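Local coordinates for protein 2-phospho-L-lactate guanylyltransferase (Methanosarcina mazei, PDB 2I5E) that probably catalyses the guanylylation of (2S)-2-phospholactate with GTP, a step in the biosynthesis of coenzyme F420, at residues Leu80-Val94 with Asn127-Tyr141. Numbering follows the deposited sequence.
Sequences LNRYLKEAEEPVLIV and NALFIKNPSKYRVKY
The carboxamide of N81 and the backbone of V139 grip each other through two hydrogen bonds. V139 N reaches N81 OD1 at 2.9 Å in the carbonyl plane, on a lone pair, with a nearly straight N-H...O angle of 168°; N81 ND2 returns a 2.9 Å bond to V139 O, which lies 17° out of the amide plane. A flipped amide would set ND2 against the N-H of V139 and OD1 against V139 O, so the orientation is probably fixed. An aspartate here would keep an acceptor for V139 N but would probably set its negative oxygen against V139 O, losing the returned bond. The Y141 ring is met obliquely by L80 CD1, which comes within 3.6 Å of CE1, while I93 CG2 packs against its hydroxyl, a buried OH with no hydrogen-bond partner in the model; H149 packs edge-to-face on the same ring. The F130 ring, too, is approached obliquely, P90 CB lying 3.4 Å from CZ.

Strands 91-94 and 128-131 run antiparallel inside the mixed central sheet of a GT-A-like nucleotidyltransferase fold, with hydrogen-bonded pairs V91-I131 and I93-L129. L92 and F130 point to one face. On the other, I93 CD1 meets CG1 of V139, which comes from the loop after strand 128-131, tip to tip at 3.5 Å; with I93 CG1 anti to the carbonyl carbon (chi1 -53°), the chain carries CD1 to V139 while CG2 turns to Y141. L84 closes this layer from helix 76-86, its CD1 against V139 CG1 and its CD2 4.1 Å from P134 CB, while P134 CG also abuts E89 O.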
loop_
_atom_site.group_PDB
_atom_site.type_symbol
_atom_site.label_atom_id
_atom_site.label_comp_id
_atom_site.label_asym_id
_atom_site.label_seq_id
_atom_site.Cartn_x
_atom_site.Cartn_y
_atom_site.Cartn_z
ATOM N N LEU A 80 -0.467 2.805 -25.850
ATOM C CA LEU A 80 0.140 1.597 -25.261
ATOM C C LEU A 80 -0.212 0.365 -26.003
ATOM O O LEU A 80 0.605 -0.608 -26.076
ATOM C CB LEU A 80 -0.175 1.419 -23.746
ATOM C CG LEU A 80 0.521 2.444 -22.804
ATOM C CD1 LEU A 80 -0.115 2.242 -21.415
ATOM C CD2 LEU A 80 2.040 2.267 -22.691
ATOM N N ASN A 81 -1.426 0.349 -26.527
ATOM C CA ASN A 81 -1.879 -0.870 -27.199
ATOM C C ASN A 81 -1.206 -1.041 -28.595
ATOM O O ASN A 81 -0.831 -2.171 -28.955
ATOM C CB ASN A 81 -3.376 -0.910 -27.270
ATOM C CG ASN A 81 -3.980 -1.571 -26.054
ATOM O OD1 ASN A 81 -3.469 -2.560 -25.549
ATOM N ND2 ASN A 81 -5.105 -1.013 -25.562
ATOM N N ARG A 82 -0.955 0.083 -29.305
ATOM C CA ARG A 82 -0.034 0.098 -30.475
ATOM C C ARG A 82 1.428 -0.387 -30.173
ATOM O O ARG A 82 1.948 -1.289 -30.801
ATOM C CB ARG A 82 -0.073 1.488 -31.128
ATOM C CG ARG A 82 0.459 1.572 -32.596
ATOM C CD ARG A 82 0.202 2.989 -33.172
ATOM N NE ARG A 82 1.410 3.809 -33.199
ATOM C CZ ARG A 82 1.638 4.797 -34.081
ATOM N NH1 ARG A 82 0.714 5.094 -35.010
ATOM N NH2 ARG A 82 2.781 5.512 -34.028
ATOM N N TYR A 83 2.044 0.138 -29.105
ATOM C CA TYR A 83 3.340 -0.307 -28.646
ATOM C C TYR A 83 3.327 -1.820 -28.349
ATOM O O TYR A 83 4.214 -2.570 -28.772
ATOM C CB TYR A 83 3.669 0.502 -27.400
ATOM C CG TYR A 83 5.049 0.259 -26.829
ATOM C CD1 TYR A 83 6.093 1.106 -27.137
ATOM C CD2 TYR A 83 5.310 -0.858 -26.034
ATOM C CE1 TYR A 83 7.332 0.874 -26.593
ATOM C CE2 TYR A 83 6.566 -1.080 -25.504
ATOM C CZ TYR A 83 7.540 -0.179 -25.780
ATOM O OH TYR A 83 8.772 -0.387 -25.241
ATOM N N LEU A 84 2.329 -2.291 -27.626
ATOM C CA LEU A 84 2.215 -3.695 -27.395
ATOM C C LEU A 84 2.189 -4.518 -28.715
ATOM O O LEU A 84 2.907 -5.489 -28.801
ATOM C CB LEU A 84 0.980 -4.011 -26.530
ATOM C CG LEU A 84 1.113 -3.859 -24.983
ATOM C CD1 LEU A 84 -0.145 -4.497 -24.370
ATOM C CD2 LEU A 84 2.331 -4.571 -24.469
ATOM N N LYS A 85 1.373 -4.123 -29.700
ATOM C CA LYS A 85 1.291 -4.792 -31.031
ATOM C C LYS A 85 2.641 -4.941 -31.781
ATOM O O LYS A 85 2.840 -5.896 -32.529
ATOM C CB LYS A 85 0.305 -4.059 -31.953
ATOM C CG LYS A 85 -1.171 -4.179 -31.537
ATOM C CD LYS A 85 -2.156 -3.431 -32.520
ATOM C CE LYS A 85 -3.241 -2.619 -31.715
ATOM N NZ LYS A 85 -4.330 -3.519 -31.172
ATOM N N GLU A 86 3.562 -3.997 -31.554
ATOM C CA GLU A 86 4.774 -3.916 -32.315
ATOM C C GLU A 86 5.893 -4.586 -31.547
ATOM O O GLU A 86 6.942 -4.897 -32.128
ATOM C CB GLU A 86 5.062 -2.441 -32.662
ATOM C CG GLU A 86 4.101 -1.895 -33.780
ATOM C CD GLU A 86 3.910 -0.383 -33.808
ATOM O OE1 GLU A 86 4.632 0.375 -33.089
ATOM O OE2 GLU A 86 3.037 0.079 -34.588
ATOM N N ALA A 87 5.687 -4.822 -30.239
ATOM C CA ALA A 87 6.635 -5.670 -29.471
ATOM C C ALA A 87 6.429 -7.187 -29.713
ATOM O O ALA A 87 5.289 -7.698 -29.909
ATOM C CB ALA A 87 6.596 -5.358 -27.949
ATOM N N GLU A 88 7.527 -7.905 -29.655
ATOM C CA GLU A 88 7.495 -9.353 -29.853
ATOM C C GLU A 88 7.807 -9.976 -28.462
ATOM O O GLU A 88 7.147 -10.927 -27.997
ATOM C CB GLU A 88 8.503 -9.740 -30.975
ATOM C CG GLU A 88 7.860 -9.610 -32.435
ATOM C CD GLU A 88 8.845 -9.294 -33.655
ATOM O OE1 GLU A 88 10.077 -9.501 -33.562
ATOM O OE2 GLU A 88 8.361 -8.788 -34.717
ATOM N N GLU A 89 8.746 -9.348 -27.777
ATOM C CA GLU A 89 9.282 -9.849 -26.534
ATOM C C GLU A 89 8.415 -9.348 -25.284
ATOM O O GLU A 89 7.464 -8.611 -25.447
ATOM C CB GLU A 89 10.695 -9.300 -26.502
ATOM C CG GLU A 89 10.636 -7.787 -26.244
ATOM C CD GLU A 89 11.730 -6.997 -26.967
ATOM O OE1 GLU A 89 11.721 -7.037 -28.207
ATOM O OE2 GLU A 89 12.548 -6.335 -26.290
ATOM N N PRO A 90 8.731 -9.785 -24.066
ATOM C CA PRO A 90 8.017 -9.253 -22.864
ATOM C C PRO A 90 8.111 -7.686 -22.737
ATOM O O PRO A 90 9.123 -7.075 -23.109
ATOM C CB PRO A 90 8.733 -9.954 -21.730
ATOM C CG PRO A 90 9.242 -11.320 -22.377
ATOM C CD PRO A 90 9.717 -10.846 -23.715
ATOM N N VAL A 91 7.000 -7.066 -22.296
ATOM C CA VAL A 91 6.873 -5.583 -22.074
ATOM C C VAL A 91 6.533 -5.326 -20.592
ATOM O O VAL A 91 5.553 -5.844 -20.092
ATOM C CB VAL A 91 5.759 -4.944 -23.033
ATOM C CG1 VAL A 91 5.451 -3.383 -22.725
ATOM C CG2 VAL A 91 6.133 -5.113 -24.517
ATOM N N LEU A 92 7.352 -4.534 -19.894
ATOM C CA LEU A 92 7.023 -3.926 -18.602
ATOM C C LEU A 92 6.573 -2.508 -18.929
ATOM O O LEU A 92 7.316 -1.733 -19.543
ATOM C CB LEU A 92 8.277 -3.863 -17.742
ATOM C CG LEU A 92 8.212 -3.263 -16.344
ATOM C CD1 LEU A 92 7.221 -4.114 -15.488
ATOM C CD2 LEU A 92 9.658 -3.243 -15.743
ATOM N N ILE A 93 5.316 -2.214 -18.622
ATOM C CA ILE A 93 4.732 -0.893 -18.611
ATOM C C ILE A 93 4.765 -0.334 -17.199
ATOM O O ILE A 93 4.224 -0.938 -16.295
ATOM C CB ILE A 93 3.263 -0.931 -19.094
ATOM C CG1 ILE A 93 3.175 -1.658 -20.461
ATOM C CG2 ILE A 93 2.634 0.476 -19.023
ATOM C CD1 ILE A 93 1.638 -1.902 -20.917
ATOM N N VAL A 94 5.537 0.744 -16.979
ATOM C CA VAL A 94 5.630 1.269 -15.632
ATOM C C VAL A 94 5.216 2.749 -15.604
ATOM O O VAL A 94 5.721 3.520 -16.351
ATOM C CB VAL A 94 7.098 1.207 -15.077
ATOM C CG1 VAL A 94 7.144 1.310 -13.589
ATOM C CG2 VAL A 94 7.854 0.045 -15.510
ATOM N N ASN A 127 -0.151 0.116 -11.451
ATOM C CA ASN A 127 1.075 0.917 -11.375
ATOM C C ASN A 127 2.199 0.350 -12.250
ATOM O O ASN A 127 3.043 1.099 -12.717
ATOM C CB ASN A 127 1.554 1.047 -9.893
ATOM C CG ASN A 127 0.821 2.197 -9.153
ATOM O OD1 ASN A 127 0.098 2.987 -9.769
ATOM N ND2 ASN A 127 1.020 2.288 -7.873
ATOM N N ALA A 128 2.177 -0.973 -12.505
ATOM C CA ALA A 128 3.209 -1.625 -13.285
ATOM C C ALA A 128 2.523 -2.876 -13.821
ATOM O O ALA A 128 1.691 -3.470 -13.159
ATOM C CB ALA A 128 4.440 -2.016 -12.324
ATOM N N LEU A 129 2.851 -3.218 -15.068
ATOM C CA LEU A 129 2.282 -4.358 -15.732
ATOM C C LEU A 129 3.427 -5.019 -16.527
ATOM O O LEU A 129 4.054 -4.354 -17.370
ATOM C CB LEU A 129 1.187 -3.874 -16.678
ATOM C CG LEU A 129 0.101 -4.824 -17.208
ATOM C CD1 LEU A 129 -0.499 -5.752 -16.084
ATOM C CD2 LEU A 129 -0.944 -3.927 -17.841
ATOM N N PHE A 130 3.700 -6.287 -16.222
ATOM C CA PHE A 130 4.623 -7.140 -16.949
ATOM C C PHE A 130 3.832 -8.223 -17.708
ATOM O O PHE A 130 3.159 -9.054 -17.115
ATOM C CB PHE A 130 5.765 -7.731 -16.046
ATOM C CG PHE A 130 6.832 -8.498 -16.831
ATOM C CD1 PHE A 130 7.700 -7.849 -17.715
ATOM C CD2 PHE A 130 6.891 -9.908 -16.760
ATOM C CE1 PHE A 130 8.643 -8.565 -18.492
ATOM C CE2 PHE A 130 7.819 -10.649 -17.500
ATOM C CZ PHE A 130 8.696 -9.984 -18.352
ATOM N N ILE A 131 3.915 -8.142 -19.035
ATOM C CA ILE A 131 3.221 -8.966 -19.944
ATOM C C ILE A 131 4.239 -9.796 -20.768
ATOM O O ILE A 131 4.915 -9.237 -21.592
ATOM C CB ILE A 131 2.404 -8.039 -20.889
ATOM C CG1 ILE A 131 1.464 -7.087 -20.043
ATOM C CG2 ILE A 131 1.703 -8.857 -21.973
ATOM C CD1 ILE A 131 1.482 -5.601 -20.559
ATOM N N LYS A 132 4.328 -11.109 -20.544
ATOM C CA LYS A 132 5.253 -11.993 -21.282
ATOM C C LYS A 132 4.797 -12.174 -22.721
ATOM O O LYS A 132 5.617 -12.290 -23.591
ATOM C CB LYS A 132 5.289 -13.373 -20.640
ATOM C CG LYS A 132 6.094 -13.429 -19.390
ATOM C CD LYS A 132 6.222 -14.825 -18.818
ATOM C CE LYS A 132 6.744 -14.676 -17.393
ATOM N NZ LYS A 132 6.659 -16.035 -16.849
ATOM N N ASN A 133 3.503 -12.198 -22.992
ATOM C CA ASN A 133 3.026 -12.410 -24.357
ATOM C C ASN A 133 2.223 -11.300 -24.915
ATOM O O ASN A 133 1.014 -11.421 -24.994
ATOM C CB ASN A 133 2.232 -13.710 -24.422
ATOM C CG ASN A 133 2.897 -14.853 -23.597
ATOM O OD1 ASN A 133 4.068 -15.301 -23.863
ATOM N ND2 ASN A 133 2.175 -15.307 -22.557
ATOM N N PRO A 134 2.839 -10.248 -25.397
ATOM C CA PRO A 134 2.097 -9.051 -25.769
ATOM C C PRO A 134 1.021 -9.265 -26.816
ATOM O O PRO A 134 0.112 -8.494 -26.959
ATOM C CB PRO A 134 3.178 -8.123 -26.290
ATOM C CG PRO A 134 4.483 -8.895 -26.179
ATOM C CD PRO A 134 4.268 -9.989 -25.254
ATOM N N SER A 135 1.138 -10.357 -27.537
ATOM C CA SER A 135 0.325 -10.617 -28.741
ATOM C C SER A 135 -1.038 -11.026 -28.268
ATOM O O SER A 135 -1.994 -10.860 -29.003
ATOM C CB SER A 135 0.964 -11.738 -29.639
ATOM O OG SER A 135 1.426 -12.879 -28.890
ATOM N N LYS A 136 -1.096 -11.501 -27.008
ATOM C CA LYS A 136 -2.291 -12.059 -26.350
ATOM C C LYS A 136 -2.885 -11.141 -25.260
ATOM O O LYS A 136 -3.815 -11.543 -24.575
ATOM C CB LYS A 136 -1.944 -13.414 -25.701
ATOM C CG LYS A 136 -2.199 -14.643 -26.581
ATOM C CD LYS A 136 -2.321 -15.844 -25.698
ATOM C CE LYS A 136 -3.430 -16.780 -26.152
ATOM N NZ LYS A 136 -3.710 -17.734 -25.011
ATOM N N TYR A 137 -2.355 -9.929 -25.112
ATOM C CA TYR A 137 -2.757 -8.994 -24.062
ATOM C C TYR A 137 -3.187 -7.666 -24.588
ATOM O O TYR A 137 -2.616 -7.180 -25.558
ATOM C CB TYR A 137 -1.634 -8.810 -23.047
ATOM C CG TYR A 137 -2.232 -8.393 -21.690
ATOM C CD1 TYR A 137 -2.881 -9.335 -20.859
ATOM C CD2 TYR A 137 -2.189 -7.046 -21.271
ATOM C CE1 TYR A 137 -3.444 -8.932 -19.612
ATOM C CE2 TYR A 137 -2.735 -6.645 -20.031
ATOM C CZ TYR A 137 -3.367 -7.573 -19.235
ATOM O OH TYR A 137 -3.890 -7.135 -18.048
ATOM N N ARG A 138 -4.201 -7.057 -23.960
ATOM C CA ARG A 138 -4.679 -5.723 -24.306
ATOM C C ARG A 138 -4.745 -4.883 -22.992
ATOM O O ARG A 138 -5.117 -5.397 -21.986
ATOM C CB ARG A 138 -6.055 -5.892 -25.032
ATOM C CG ARG A 138 -6.980 -4.651 -25.046
ATOM C CD ARG A 138 -8.429 -4.968 -25.645
ATOM N NE ARG A 138 -9.305 -5.684 -24.688
ATOM C CZ ARG A 138 -9.923 -5.106 -23.648
ATOM N NH1 ARG A 138 -9.755 -3.808 -23.440
ATOM N NH2 ARG A 138 -10.720 -5.805 -22.821
ATOM N N VAL A 139 -4.301 -3.638 -22.953
ATOM C CA VAL A 139 -4.386 -2.857 -21.737
ATOM C C VAL A 139 -5.600 -1.923 -21.741
ATOM O O VAL A 139 -6.014 -1.441 -22.822
ATOM C CB VAL A 139 -3.140 -1.876 -21.496
ATOM C CG1 VAL A 139 -1.778 -2.639 -21.403
ATOM C CG2 VAL A 139 -3.100 -0.806 -22.559
ATOM N N LYS A 140 -6.046 -1.540 -20.533
ATOM C CA LYS A 140 -7.097 -0.575 -20.331
ATOM C C LYS A 140 -6.880 0.107 -18.995
ATOM O O LYS A 140 -7.495 -0.293 -17.978
ATOM C CB LYS A 140 -8.465 -1.249 -20.343
ATOM C CG LYS A 140 -9.626 -0.200 -20.503
ATOM C CD LYS A 140 -10.944 -0.971 -20.559
ATOM C CE LYS A 140 -12.166 -0.048 -20.703
ATOM N NZ LYS A 140 -12.481 0.680 -19.367
ATOM N N TYR A 141 -6.000 1.121 -18.999
ATOM C CA TYR A 141 -5.711 1.934 -17.813
ATOM C C TYR A 141 -6.869 2.901 -17.682
ATOM O O TYR A 141 -7.633 3.063 -18.623
ATOM C CB TYR A 141 -4.389 2.747 -17.978
ATOM C CG TYR A 141 -3.194 1.872 -17.866
ATOM C CD1 TYR A 141 -2.743 1.133 -18.969
ATOM C CD2 TYR A 141 -2.561 1.717 -16.657
ATOM C CE1 TYR A 141 -1.716 0.242 -18.861
ATOM C CE2 TYR A 141 -1.470 0.881 -16.531
ATOM C CZ TYR A 141 -1.058 0.137 -17.637
ATOM O OH TYR A 141 -0.023 -0.740 -17.532
#